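Long-range contacts in nitrogenase molybdenum-iron protein beta chain (Clostridium pasteurianum, PDB 4WES), which forms, with its alpha-chain partner, the molybdenum-iron component of nitrogenase, which catalyses the reduction of dinitrogen to ammonia, and shares an [8Fe-7S] cluster with that partner: residues B[348-353]-B[368-373]; B[314-319]-B[338-343]; B[243-248]-B[320-325]; B[10-15]-B[374-379]. One frame throughout, in Å; residues are numbered along the deposited sequence. Where two conformers were deposited one is given.

Contact 1. Residues B[348-353]-B[368-373]; sequences MKFQKE and VKVEGD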
loop_
_atom_site.group_PDB
_atom_site.type_symbol
_atom_site.label_atom_id
_atom_site.label_comp_id
_atom_site.label_asym_id
_atom_site.label_seq_id
_atom_site.Cartn_x
_atom_site.Cartn_y
_atom_site.Cartn_z
ATOM N N MET B 348 8.794 21.552 -25.417
ATOM C CA MET B 348 10.216 21.233 -25.298
ATOM C C MET B 348 10.759 21.310 -23.879
ATOM O O MET B 348 11.780 20.716 -23.576
ATOM C CB MET B 348 11.051 22.165 -26.177
ATOM C CG MET B 348 10.624 22.135 -27.633
ATOM S SD MET B 348 10.930 20.528 -28.386
ATOM C CE MET B 348 9.435 19.595 -28.085
ATOM N N LYS B 349 10.068 22.049 -23.006
ATOM C CA LYS B 349 10.610 22.240 -21.658
ATOM C C LYS B 349 10.867 20.930 -20.943
ATOM O O LYS B 349 11.903 20.741 -20.321
ATOM C CB LYS B 349 9.720 23.145 -20.823
ATOM C CG LYS B 349 10.366 23.538 -19.520
ATOM C CD LYS B 349 9.605 24.616 -18.783
ATOM C CE LYS B 349 10.414 25.108 -17.584
ATOM N NZ LYS B 349 10.992 23.986 -16.783
ATOM N N PHE B 350 9.905 20.013 -21.043
ATOM C CA PHE B 350 10.018 18.695 -20.385
ATOM C C PHE B 350 11.288 17.996 -20.813
ATOM O O PHE B 350 12.059 17.477 -19.985
ATOM C CB PHE B 350 8.781 17.883 -20.752
ATOM C CG PHE B 350 8.743 16.490 -20.202
ATOM C CD1 PHE B 350 9.227 15.405 -20.920
ATOM C CD2 PHE B 350 8.079 16.217 -19.024
ATOM C CE1 PHE B 350 9.076 14.108 -20.450
ATOM C CE2 PHE B 350 7.937 14.949 -18.567
ATOM C CZ PHE B 350 8.428 13.879 -19.269
ATOM N N GLN B 351 11.520 17.942 -22.122
ATOM C CA GLN B 351 12.708 17.291 -22.636
ATOM C C GLN B 351 13.985 17.929 -22.096
ATOM O O GLN B 351 14.900 17.244 -21.643
ATOM C CB GLN B 351 12.715 17.410 -24.155
ATOM C CG GLN B 351 13.791 16.605 -24.824
ATOM C CD GLN B 351 13.345 15.183 -25.077
ATOM O OE1 GLN B 351 12.250 14.949 -25.598
ATOM N NE2 GLN B 351 14.168 14.230 -24.693
ATOM N N LYS B 352 14.035 19.247 -22.168
ATOM C CA LYS B 352 15.222 19.955 -21.706
ATOM C C LYS B 352 15.476 19.735 -20.221
ATOM O O LYS B 352 16.615 19.472 -19.819
ATOM C CB LYS B 352 15.082 21.446 -21.989
ATOM C CG LYS B 352 15.232 21.796 -23.453
ATOM C CD LYS B 352 15.004 23.282 -23.677
ATOM C CE LYS B 352 14.799 23.633 -25.140
ATOM N NZ LYS B 352 14.248 25.012 -25.228
ATOM N N GLU B 353 14.432 19.845 -19.398
ATOM C CA GLU B 353 14.618 19.723 -17.962
ATOM C C GLU B 353 15.011 18.311 -17.550
ATOM O O GLU B 353 15.872 18.132 -16.692
ATOM C CB GLU B 353 13.378 20.181 -17.217
ATOM C CG GLU B 353 13.043 21.628 -17.440
ATOM C CD GLU B 353 14.030 22.532 -16.801
ATOM O OE1 GLU B 353 14.263 22.400 -15.576
ATOM O OE2 GLU B 353 14.557 23.397 -17.525
ATOM N N VAL B 368 13.672 9.518 -22.885
ATOM C CA VAL B 368 12.784 10.601 -22.522
ATOM C C VAL B 368 11.982 10.970 -23.755
ATOM O O VAL B 368 12.588 11.184 -24.826
ATOM C CB VAL B 368 13.614 11.801 -22.058
ATOM C CG1 VAL B 368 12.734 12.967 -21.707
ATOM C CG2 VAL B 368 14.506 11.428 -20.881
ATOM N N LYS B 369 10.666 11.009 -23.681
ATOM C CA LYS B 369 9.888 11.310 -24.854
ATOM C C LYS B 369 8.708 12.213 -24.527
ATOM O O LYS B 369 7.905 11.951 -23.623
ATOM C CB LYS B 369 9.382 10.041 -25.539
ATOM C CG LYS B 369 8.699 10.305 -26.870
ATOM C CD LYS B 369 8.355 9.015 -27.606
ATOM C CE LYS B 369 7.597 9.291 -28.863
ATOM N NZ LYS B 369 7.247 8.034 -29.591
ATOM N N VAL B 370 8.603 13.279 -25.300
ATOM C CA VAL B 370 7.459 14.173 -25.314
ATOM C C VAL B 370 6.484 13.670 -26.394
ATOM O O VAL B 370 6.905 13.286 -27.500
ATOM C CB VAL B 370 7.923 15.597 -25.602
ATOM C CG1 VAL B 370 6.775 16.539 -25.886
ATOM C CG2 VAL B 370 8.760 16.105 -24.444
ATOM N N GLU B 371 5.198 13.682 -26.092
ATOM C CA GLU B 371 4.210 13.094 -26.976
ATOM C C GLU B 371 4.496 11.606 -27.219
ATOM O O GLU B 371 4.280 11.080 -28.305
ATOM C CB GLU B 371 3.995 13.885 -28.253
ATOM C CG GLU B 371 3.484 15.291 -28.010
ATOM C CD GLU B 371 3.205 16.005 -29.292
ATOM O OE1 GLU B 371 2.075 15.927 -29.815
ATOM O OE2 GLU B 371 4.139 16.610 -29.812
ATOM N N GLY B 372 4.938 10.926 -26.173
ATOM C CA GLY B 372 4.963 9.460 -26.167
ATOM C C GLY B 372 3.696 8.947 -25.489
ATOM O O GLY B 372 2.922 9.709 -24.916
ATOM N N ASP B 373 3.502 7.627 -25.582
ATOM C CA ASP B 373 2.297 7.038 -25.016
ATOM C C ASP B 373 2.612 5.749 -24.249
ATOM O O ASP B 373 3.775 5.338 -24.138
ATOM C CB ASP B 373 1.217 6.883 -26.104
ATOM C CG ASP B 373 1.669 6.064 -27.298
ATOM O OD1 ASP B 373 2.366 5.047 -27.104
ATOM O OD2 ASP B 373 1.267 6.417 -28.424
HETATM O O HOH W 1 10.733 13.652 -27.271
#
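Phe-350 is the first residue of helix segment 348-353 to reach the strand, and it does so with one side of its ring. CG stands anti to the backbone N (chi1 178°), and from there CD1 meets Val-370 CG2 at 3.6 Å. The next ring atom, CE1, touches Val-368 CG1 at 4.0 Å; both methyls approach the ring obliquely. Further round, the same ring packs on Pro-321 and Ile-324 of helix 321-333.

Gln-351 follows and brings the polar part. A bend at chi2 (86°) swings CD toward the strand, where NE2 gives Val-368 O a weak hydrogen bond of 3.4 Å and also lies against Val-368 CG1. The other amide atom, OE1, accepts a bond of 2.6 Å from water 1, which accepts from Val-370 N at 2.9 Å. One carboxamide thus reaches two backbone groups on the outer edge of strand 367-370, one directly but weakly, one through water, while N and O of Lys-369 between them bond inward to strand 337-343.

Segments 348-353 and 368-370 run nearly antiparallel, their axes 8.0 Å apart. This is the return leg of a beta-alpha-beta crossover, in which helix 348-360 links neighbouring parallel strands 337-343 and 367-370.

Contact 2. Residues B[314-319]-B[338-343]; sequences KVALLG and PKYVVT
Leu-317 and Tyr-340 meet first through their backbones, Leu-317 N giving Tyr-340 O a hydrogen bond of 2.8 Å. The leucine side chain lies beside that of Pro-338 on the same face of the sheet. Leu-317 CB sits 4.2 Å from Tyr-340 O; CG is anti to the carbonyl carbon (chi1 -53°), and beyond it CD1 passes Tyr-340 O at 3.9 Å. That methyl ends against Pro-338 CB at 4.1 Å and also meets Val-341 CG2, so it touches a residue on either side of a beta bulge.

At this bulge the parallel register slips by one residue: Val-315 O accepts from both Lys-339 N, at 2.8 Å, and Tyr-340 N, at 3.3 Å. Past it the pairing is regular through Val-342 N and Gly-319 N. Thr-343 then closes the end, its hydroxyl OG1 donating to Gly-319 O over 2.7 Å. Glu-384 receives the ammonium groups of both Lys-314 and Lys-339.

Strands 314-318 and 337-343 are joined through helix 321-333 as a beta-alpha-beta unit inside a parallel sheet. Leu-317, Pro-338 and Val-341 face helices 321-333 and 348-360, whereas Leu-318 and Val-342, on the reverse, lie under helix 374-383. Strand 388-391 pairs with the far side of 314-318.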
loop_
_atom_site.group_PDB
_atom_site.type_symbol
_atom_site.label_atom_id
_atom_site.label_comp_id
_atom_site.label_asym_id
_atom_site.label_seq_id
_atom_site.Cartn_x
_atom_site.Cartn_y
_atom_site.Cartn_z
ATOM N N LYS B 314 15.590 1.044 -11.405
ATOM C CA LYS B 314 15.175 1.635 -12.672
ATOM C C LYS B 314 13.684 1.899 -12.649
ATOM O O LYS B 314 12.897 1.014 -12.357
ATOM C CB LYS B 314 15.505 0.694 -13.826
ATOM C CG LYS B 314 16.984 0.518 -14.079
ATOM C CD LYS B 314 17.250 -0.554 -15.145
ATOM C CE LYS B 314 18.705 -0.974 -15.210
ATOM N NZ LYS B 314 18.837 -2.159 -16.125
ATOM N N VAL B 315 13.308 3.132 -12.982
ATOM C CA VAL B 315 11.922 3.573 -12.869
ATOM C C VAL B 315 11.385 4.005 -14.235
ATOM O O VAL B 315 12.034 4.761 -14.961
ATOM C CB VAL B 315 11.782 4.734 -11.862
ATOM C CG1 VAL B 315 10.318 5.056 -11.610
ATOM C CG2 VAL B 315 12.500 4.435 -10.569
ATOM N N ALA B 316 10.183 3.548 -14.558
ATOM C CA ALA B 316 9.415 4.081 -15.698
ATOM C C ALA B 316 8.351 5.004 -15.157
ATOM O O ALA B 316 7.638 4.641 -14.220
ATOM C CB ALA B 316 8.765 2.948 -16.474
ATOM N N LEU B 317 8.248 6.205 -15.737
ATOM C CA LEU B 317 7.312 7.234 -15.298
ATOM C C LEU B 317 6.558 7.790 -16.482
ATOM O O LEU B 317 7.175 8.116 -17.497
ATOM C CB LEU B 317 8.031 8.447 -14.617
ATOM C CG LEU B 317 8.971 8.224 -13.493
ATOM C CD1 LEU B 317 10.371 8.050 -13.994
ATOM C CD2 LEU B 317 8.841 9.425 -12.590
ATOM N N LEU B 318 5.238 7.905 -16.356
ATOM C CA LEU B 318 4.430 8.575 -17.356
ATOM C C LEU B 318 3.476 9.503 -16.664
ATOM O O LEU B 318 2.837 9.120 -15.684
ATOM C CB LEU B 318 3.535 7.627 -18.202
ATOM C CG LEU B 318 4.242 6.563 -19.005
ATOM C CD1 LEU B 318 4.354 5.283 -18.201
ATOM C CD2 LEU B 318 3.504 6.366 -20.344
ATOM N N GLY B 319 3.288 10.701 -17.216
ATOM C CA GLY B 319 2.278 11.617 -16.698
ATOM C C GLY B 319 2.404 13.005 -17.237
ATOM O O GLY B 319 2.879 13.215 -18.359
ATOM N N PRO B 338 15.584 7.477 -13.295
ATOM C CA PRO B 338 14.489 7.658 -14.250
ATOM C C PRO B 338 14.932 7.074 -15.572
ATOM O O PRO B 338 15.751 7.674 -16.282
ATOM C CB PRO B 338 14.300 9.191 -14.303
ATOM C CG PRO B 338 15.102 9.751 -13.158
ATOM C CD PRO B 338 16.236 8.757 -12.981
ATOM N N LYS B 339 14.449 5.872 -15.858
ATOM C CA LYS B 339 14.889 5.079 -16.997
ATOM C C LYS B 339 14.084 5.416 -18.241
ATOM O O LYS B 339 14.655 5.606 -19.314
ATOM C CB LYS B 339 14.796 3.606 -16.636
ATOM C CG LYS B 339 15.135 2.659 -17.756
ATOM C CD LYS B 339 16.538 2.835 -18.233
ATOM C CE LYS B 339 16.883 1.687 -19.170
ATOM N NZ LYS B 339 18.304 1.811 -19.550
ATOM N N TYR B 340 12.766 5.434 -18.094
ATOM C CA TYR B 340 11.830 5.769 -19.190
ATOM C C TYR B 340 10.950 6.860 -18.634
ATOM O O TYR B 340 10.334 6.677 -17.598
ATOM C CB TYR B 340 10.984 4.578 -19.623
ATOM C CG TYR B 340 11.782 3.370 -20.054
ATOM C CD1 TYR B 340 12.901 3.482 -20.879
ATOM C CD2 TYR B 340 11.451 2.093 -19.625
ATOM C CE1 TYR B 340 13.644 2.379 -21.237
ATOM C CE2 TYR B 340 12.181 0.980 -20.003
ATOM C CZ TYR B 340 13.272 1.142 -20.819
ATOM O OH TYR B 340 14.046 0.060 -21.186
ATOM N N VAL B 341 10.885 7.998 -19.322
ATOM C CA VAL B 341 10.224 9.202 -18.791
ATOM C C VAL B 341 9.405 9.809 -19.926
ATOM O O VAL B 341 9.981 10.305 -20.897
ATOM C CB VAL B 341 11.227 10.211 -18.227
ATOM C CG1 VAL B 341 10.481 11.260 -17.428
ATOM C CG2 VAL B 341 12.288 9.558 -17.358
ATOM N N VAL B 342 8.077 9.783 -19.788
ATOM C CA VAL B 342 7.185 10.164 -20.873
ATOM C C VAL B 342 6.074 11.074 -20.427
ATOM O O VAL B 342 5.472 10.864 -19.366
ATOM C CB VAL B 342 6.599 8.895 -21.542
ATOM C CG1 VAL B 342 5.500 9.221 -22.539
ATOM C CG2 VAL B 342 7.712 8.127 -22.223
ATOM N N THR B 343 5.773 12.074 -21.258
ATOM C CA THR B 343 4.524 12.804 -21.134
ATOM C C THR B 343 3.811 12.814 -22.476
ATOM O O THR B 343 4.480 12.865 -23.521
ATOM C CB THR B 343 4.742 14.249 -20.638
ATOM O OG1 THR B 343 3.457 14.881 -20.469
ATOM C CG2 THR B 343 5.556 15.089 -21.554
#

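Contact 3. Residues B[243-248]-B[320-325]; sequences SYASDL and DPDEII
Asp-322 holds the first turn of helix 243-257 by a two-pronged grip, carboxylate on backbone amides, at a place where helices from two parallel alpha/beta sheets meet. Helix 243-257 follows strand 237-241 of one sheet; helix 321-333 follows strand 314-318 of the other, and the short segments make an angle of 126°.

The polar part starts with two hydrogen bonds. Tyr-244 N donates to Asp-322 OD1 at 2.9 Å, and Ala-245 N donates to Asp-322 OD2 at 3.0 Å. Each oxygen uses its syn lone pair, so the two amides come in side by side at the mouth of the carboxylate. CG of Asp-322 stands beside its own backbone N (chi1 -60°), 3.6 Å from Tyr-244 N. The negative group rests at a helix N terminus, where the helix dipole would probably stabilise its charge. OD1 also meets the Tyr-244 ring edge, 3.4 Å from CD1. Tyr-244 OH is hydrogen-bonded to Phe-350 N of helix 348-360.

The apolar part is a CH-pi contact between Tyr-244 and Pro-321, whose side chains cross at about a right angle. Pro-321 CB stands over the centre of the tyrosine face, 3.5 Å from the centroid and 10° off the normal.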
loop_
_atom_site.group_PDB
_atom_site.type_symbol
_atom_site.label_atom_id
_atom_site.label_comp_id
_atom_site.label_asym_id
_atom_site.label_seq_id
_atom_site.Cartn_x
_atom_site.Cartn_y
_atom_site.Cartn_z
ATOM N N SER B 243 5.340 25.268 -14.566
ATOM C CA SER B 243 5.231 26.222 -15.660
ATOM C C SER B 243 4.134 25.889 -16.673
ATOM O O SER B 243 3.477 26.799 -17.181
ATOM C CB SER B 243 6.566 26.417 -16.357
ATOM O OG SER B 243 6.968 25.226 -17.017
ATOM N N TYR B 244 3.948 24.607 -16.976
ATOM C CA TYR B 244 2.948 24.265 -17.972
ATOM C C TYR B 244 1.553 24.687 -17.538
ATOM O O TYR B 244 0.774 25.239 -18.331
ATOM C CB TYR B 244 2.955 22.778 -18.292
ATOM C CG TYR B 244 4.064 22.289 -19.193
ATOM C CD1 TYR B 244 5.362 22.187 -18.738
ATOM C CD2 TYR B 244 3.780 21.845 -20.481
ATOM C CE1 TYR B 244 6.375 21.666 -19.534
ATOM C CE2 TYR B 244 4.772 21.300 -21.285
ATOM C CZ TYR B 244 6.063 21.209 -20.821
ATOM O OH TYR B 244 7.053 20.648 -21.601
ATOM N N ALA B 245 1.190 24.362 -16.296
ATOM C CA ALA B 245 -0.143 24.641 -15.813
ATOM C C ALA B 245 -0.343 26.109 -15.409
ATOM O O ALA B 245 -1.470 26.606 -15.488
ATOM C CB ALA B 245 -0.478 23.751 -14.619
ATOM N N SER B 246 0.705 26.740 -14.899
ATOM C CA SER B 246 0.514 27.934 -14.101
ATOM C C SER B 246 1.103 29.228 -14.688
ATOM O O SER B 246 0.666 30.330 -14.314
ATOM C CB SER B 246 1.095 27.720 -12.702
ATOM O OG SER B 246 0.492 26.585 -12.097
ATOM N N ASP B 247 2.095 29.124 -15.586
ATOM C CA ASP B 247 2.776 30.337 -16.029
ATOM C C ASP B 247 1.871 31.244 -16.827
ATOM O O ASP B 247 1.991 32.460 -16.708
ATOM C CB ASP B 247 4.005 30.011 -16.874
ATOM C CG ASP B 247 5.277 29.881 -16.105
ATOM O OD1 ASP B 247 5.284 29.917 -14.872
ATOM O OD2 ASP B 247 6.335 29.743 -16.793
ATOM N N LEU B 248 0.986 30.707 -17.659
ATOM C CA LEU B 248 0.172 31.579 -18.496
ATOM C C LEU B 248 -0.653 32.521 -17.625
ATOM O O LEU B 248 -0.719 33.728 -17.861
ATOM C CB LEU B 248 -0.703 30.782 -19.443
ATOM C CG LEU B 248 -1.582 31.634 -20.366
ATOM C CD1 LEU B 248 -0.776 32.465 -21.329
ATOM C CD2 LEU B 248 -2.553 30.747 -21.142
ATOM N N ASP B 320 1.931 13.957 -16.454
ATOM C CA ASP B 320 1.840 15.330 -16.884
ATOM C C ASP B 320 3.175 16.037 -16.615
ATOM O O ASP B 320 3.932 15.677 -15.709
ATOM C CB ASP B 320 0.669 15.996 -16.156
ATOM C CG ASP B 320 -0.647 15.407 -16.522
ATOM O OD1 ASP B 320 -0.771 14.820 -17.625
ATOM O OD2 ASP B 320 -1.615 15.549 -15.731
ATOM N N PRO B 321 3.509 17.076 -17.411
ATOM C CA PRO B 321 4.908 17.497 -17.426
ATOM C C PRO B 321 5.394 18.084 -16.120
ATOM O O PRO B 321 6.514 17.782 -15.679
ATOM C CB PRO B 321 4.986 18.529 -18.562
ATOM C CG PRO B 321 3.762 18.402 -19.337
ATOM C CD PRO B 321 2.740 17.638 -18.528
ATOM N N ASP B 322 4.606 18.962 -15.477
ATOM C CA ASP B 322 5.106 19.611 -14.270
ATOM C C ASP B 322 5.413 18.576 -13.178
ATOM O O ASP B 322 6.467 18.603 -12.543
ATOM C CB ASP B 322 4.114 20.645 -13.731
ATOM C CG ASP B 322 3.799 21.783 -14.713
ATOM O OD1 ASP B 322 4.736 22.256 -15.392
ATOM O OD2 ASP B 322 2.601 22.177 -14.764
ATOM N N GLU B 323 4.447 17.686 -12.946
ATOM C CA GLU B 323 4.581 16.672 -11.906
ATOM C C GLU B 323 5.686 15.673 -12.211
ATOM O O GLU B 323 6.413 15.244 -11.313
ATOM C CB GLU B 323 3.211 15.916 -11.728
ATOM C CG GLU B 323 2.790 15.047 -12.931
ATOM C CD GLU B 323 1.401 14.327 -12.901
ATOM O OE1 GLU B 323 0.663 14.661 -11.905
ATOM O OE2 GLU B 323 1.139 13.345 -13.816
ATOM N N ILE B 324 5.834 15.307 -13.484
ATOM C CA ILE B 324 6.847 14.306 -13.846
ATOM C C ILE B 324 8.265 14.901 -13.852
ATOM O O ILE B 324 9.209 14.217 -13.505
ATOM C CB ILE B 324 6.487 13.604 -15.174
ATOM C CG1 ILE B 324 5.197 12.800 -15.038
ATOM C CG2 ILE B 324 7.625 12.720 -15.661
ATOM C CD1 ILE B 324 5.261 11.646 -14.034
ATOM N N ILE B 325 8.409 16.188 -14.195
ATOM C CA ILE B 325 9.704 16.808 -14.031
ATOM C C ILE B 325 10.152 16.728 -12.574
ATOM O O ILE B 325 11.266 16.341 -12.271
ATOM C CB ILE B 325 9.674 18.267 -14.531
ATOM C CG1 ILE B 325 9.572 18.309 -16.069
ATOM C CG2 ILE B 325 10.906 19.053 -14.054
ATOM C CD1 ILE B 325 9.134 19.658 -16.584
#

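Contact 4. Residues B[10-15]-B[374-379]; sequences VERKAL and FFDVHQ
The guanidinium of Arg-12 has Phe-375 CG over one face, but the planes are 74° apart, so this is no stack; the nearest approach is NH2 to Phe-375 CD2, 3.6 Å. Water 4 lies over the opposite face, offset toward the rim. Water 2 and the carbonyl of Leu-15 lie at the edge, in plane: NE donates to water 2, and NH1 to Leu-15 O at 2.9 Å.

NH2 forms a salt bridge of 3.0 Å with Asp-376 OD1, the carboxylate turned 34° from the guanidinium plane. Each has a second charged partner: Arg-12 NH1 pairs with Asp-373, and Asp-376 OD2 with Lys-369. Water 4 accepts from Arg-12 N and lies 2.8 Å from Asp-376 OD1, to which it probably donates.

Val-10 N adds a backbone-to-side-chain bond, nearly straight at the hydrogen (172°), to Gln-379 OE1 over 3.3 Å. NE2 of the same Gln-379 carboxamide donates to Pro-6 O, so the N-terminal chain meets this glutamine twice.

Glu-129 of the alpha chain accepts from the backbone of residues 13-15. This is an irregular N-terminal arm laid over the first turns of helix 374-383 at the alpha-beta interface, with the helix N-cap, Asp-373, in the same ionic network.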
loop_
_atom_site.group_PDB
_atom_site.type_symbol
_atom_site.label_atom_id
_atom_site.label_comp_id
_atom_site.label_asym_id
_atom_site.label_seq_id
_atom_site.Cartn_x
_atom_site.Cartn_y
_atom_site.Cartn_z
ATOM N N VAL B 10 8.325 0.177 -32.834
ATOM C CA VAL B 10 7.840 0.882 -34.018
ATOM C C VAL B 10 7.829 2.347 -33.683
ATOM O O VAL B 10 7.299 2.773 -32.626
ATOM C CB VAL B 10 6.412 0.441 -34.435
ATOM C CG1 VAL B 10 5.930 1.197 -35.676
ATOM C CG2 VAL B 10 6.338 -1.072 -34.640
ATOM N N GLU B 11 8.382 3.131 -34.573
ATOM C CA GLU B 11 8.282 4.579 -34.447
ATOM C C GLU B 11 7.045 5.046 -35.241
ATOM O O GLU B 11 7.148 5.392 -36.443
ATOM C CB GLU B 11 9.547 5.258 -34.955
ATOM C CG GLU B 11 10.803 4.880 -34.203
ATOM C CD GLU B 11 10.717 5.247 -32.755
ATOM O OE1 GLU B 11 10.085 6.287 -32.465
ATOM O OE2 GLU B 11 11.272 4.494 -31.919
ATOM N N ARG B 12 5.908 5.041 -34.580
ATOM C CA ARG B 12 4.690 5.439 -35.241
ATOM C C ARG B 12 4.732 6.923 -35.526
ATOM O O ARG B 12 5.276 7.702 -34.730
ATOM C CB ARG B 12 3.455 5.136 -34.357
ATOM C CG ARG B 12 3.138 3.684 -34.292
ATOM C CD ARG B 12 2.185 3.365 -33.168
ATOM N NE ARG B 12 2.871 3.372 -31.876
ATOM C CZ ARG B 12 2.560 4.122 -30.823
ATOM N NH1 ARG B 12 1.520 4.953 -30.832
ATOM N NH2 ARG B 12 3.298 4.015 -29.739
ATOM N N LYS B 13 4.137 7.309 -36.635
ATOM C CA LYS B 13 4.028 8.720 -37.036
ATOM C C LYS B 13 2.582 9.220 -37.007
ATOM O O LYS B 13 2.387 10.431 -37.129
ATOM C CB LYS B 13 4.617 8.949 -38.458
ATOM C CG LYS B 13 6.053 8.543 -38.668
ATOM C CD LYS B 13 6.508 8.810 -40.099
ATOM C CE LYS B 13 7.883 8.217 -40.358
ATOM N NZ LYS B 13 8.568 8.827 -41.531
ATOM N N ALA B 14 1.597 8.337 -36.962
ATOM C CA ALA B 14 0.206 8.742 -37.135
ATOM C C ALA B 14 -0.753 8.148 -36.112
ATOM O O ALA B 14 -1.648 8.848 -35.617
ATOM C CB ALA B 14 -0.256 8.438 -38.549
ATOM N N LEU B 15 -0.598 6.864 -35.832
ATOM C CA LEU B 15 -1.531 6.174 -34.939
ATOM C C LEU B 15 -1.106 6.339 -33.495
ATOM O O LEU B 15 -0.040 5.898 -33.092
ATOM C CB LEU B 15 -1.511 4.685 -35.299
ATOM C CG LEU B 15 -2.478 3.819 -34.544
ATOM C CD1 LEU B 15 -3.922 4.072 -34.931
ATOM C CD2 LEU B 15 -2.150 2.343 -34.794
ATOM N N PHE B 374 1.590 5.149 -23.642
ATOM C CA PHE B 374 1.784 3.930 -22.858
ATOM C C PHE B 374 2.202 2.749 -23.720
ATOM O O PHE B 374 2.750 1.793 -23.199
ATOM C CB PHE B 374 0.514 3.572 -22.080
ATOM C CG PHE B 374 0.256 4.374 -20.818
ATOM C CD1 PHE B 374 0.716 3.929 -19.601
ATOM C CD2 PHE B 374 -0.445 5.571 -20.843
ATOM C CE1 PHE B 374 0.458 4.606 -18.438
ATOM C CE2 PHE B 374 -0.699 6.279 -19.680
ATOM C CZ PHE B 374 -0.229 5.790 -18.480
ATOM N N PHE B 375 1.889 2.779 -25.017
ATOM C CA PHE B 375 2.357 1.711 -25.909
ATOM C C PHE B 375 3.859 1.815 -26.092
ATOM O O PHE B 375 4.565 0.787 -25.994
ATOM C CB PHE B 375 1.570 1.798 -27.227
ATOM C CG PHE B 375 1.743 0.620 -28.147
ATOM C CD1 PHE B 375 0.819 -0.404 -28.181
ATOM C CD2 PHE B 375 2.806 0.563 -29.031
ATOM C CE1 PHE B 375 0.936 -1.457 -29.057
ATOM C CE2 PHE B 375 2.928 -0.511 -29.899
ATOM C CZ PHE B 375 1.986 -1.507 -29.935
ATOM N N ASP B 376 4.360 3.024 -26.323
ATOM C CA ASP B 376 5.822 3.225 -26.383
ATOM C C ASP B 376 6.511 2.661 -25.156
ATOM O O ASP B 376 7.483 1.906 -25.258
ATOM C CB ASP B 376 6.155 4.707 -26.435
ATOM C CG ASP B 376 5.813 5.388 -27.762
ATOM O OD1 ASP B 376 6.076 4.807 -28.842
ATOM O OD2 ASP B 376 5.366 6.560 -27.693
ATOM N N VAL B 377 6.045 3.054 -23.955
ATOM C CA VAL B 377 6.786 2.684 -22.778
ATOM C C VAL B 377 6.763 1.166 -22.607
ATOM O O VAL B 377 7.751 0.569 -22.167
ATOM C CB VAL B 377 6.316 3.444 -21.539
ATOM C CG1 VAL B 377 7.092 2.980 -20.307
ATOM C CG2 VAL B 377 6.578 4.920 -21.727
ATOM N N HIS B 378 5.614 0.548 -22.883
ATOM C CA HIS B 378 5.563 -0.906 -22.792
ATOM C C HIS B 378 6.600 -1.545 -23.719
ATOM O O HIS B 378 7.325 -2.468 -23.325
ATOM C CB HIS B 378 4.155 -1.405 -23.055
ATOM C CG HIS B 378 3.984 -2.847 -22.721
ATOM N ND1 HIS B 378 2.863 -3.537 -23.094
ATOM C CD2 HIS B 378 4.770 -3.711 -22.026
ATOM C CE1 HIS B 378 2.976 -4.782 -22.661
ATOM N NE2 HIS B 378 4.120 -4.902 -21.987
ATOM N N GLN B 379 6.652 -1.084 -24.964
ATOM C CA GLN B 379 7.660 -1.622 -25.893
ATOM C C GLN B 379 9.067 -1.464 -25.334
ATOM O O GLN B 379 9.898 -2.392 -25.432
ATOM C CB GLN B 379 7.586 -0.972 -27.266
ATOM C CG GLN B 379 6.285 -1.253 -28.000
ATOM C CD GLN B 379 6.482 -1.128 -29.519
ATOM O OE1 GLN B 379 6.646 -0.041 -30.050
ATOM N NE2 GLN B 379 6.529 -2.259 -30.174
HETATM O O HOH W 2 5.220 2.078 -31.095
HETATM O O HOH W 3 8.060 3.109 -29.452
HETATM O O HOH W 4 5.792 5.670 -31.486
#

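In the fold
From the N terminus the chain first lays down 10-15, which waits more than 350 residues for its partner 374-379, so contact 4 closes a loop that encloses the other three. Within it, contact 3 opens at 243-248 and closes at 320-325. Contact 2 has by then already opened at 314-319, so the two cross before contact 2 closes at 338-343. Contact 1 follows in series. Contact 2 pairs strands 314-318 and 337-343; contact 1 packs helix 348-360 on the next strand, 367-370. Contact 3 ties helix 321-333, on one face of that sheet, to helix 243-257, which follows a strand of another sheet; contact 4 brings the N-terminal arm to helix 374-383 on the first sheet's other face.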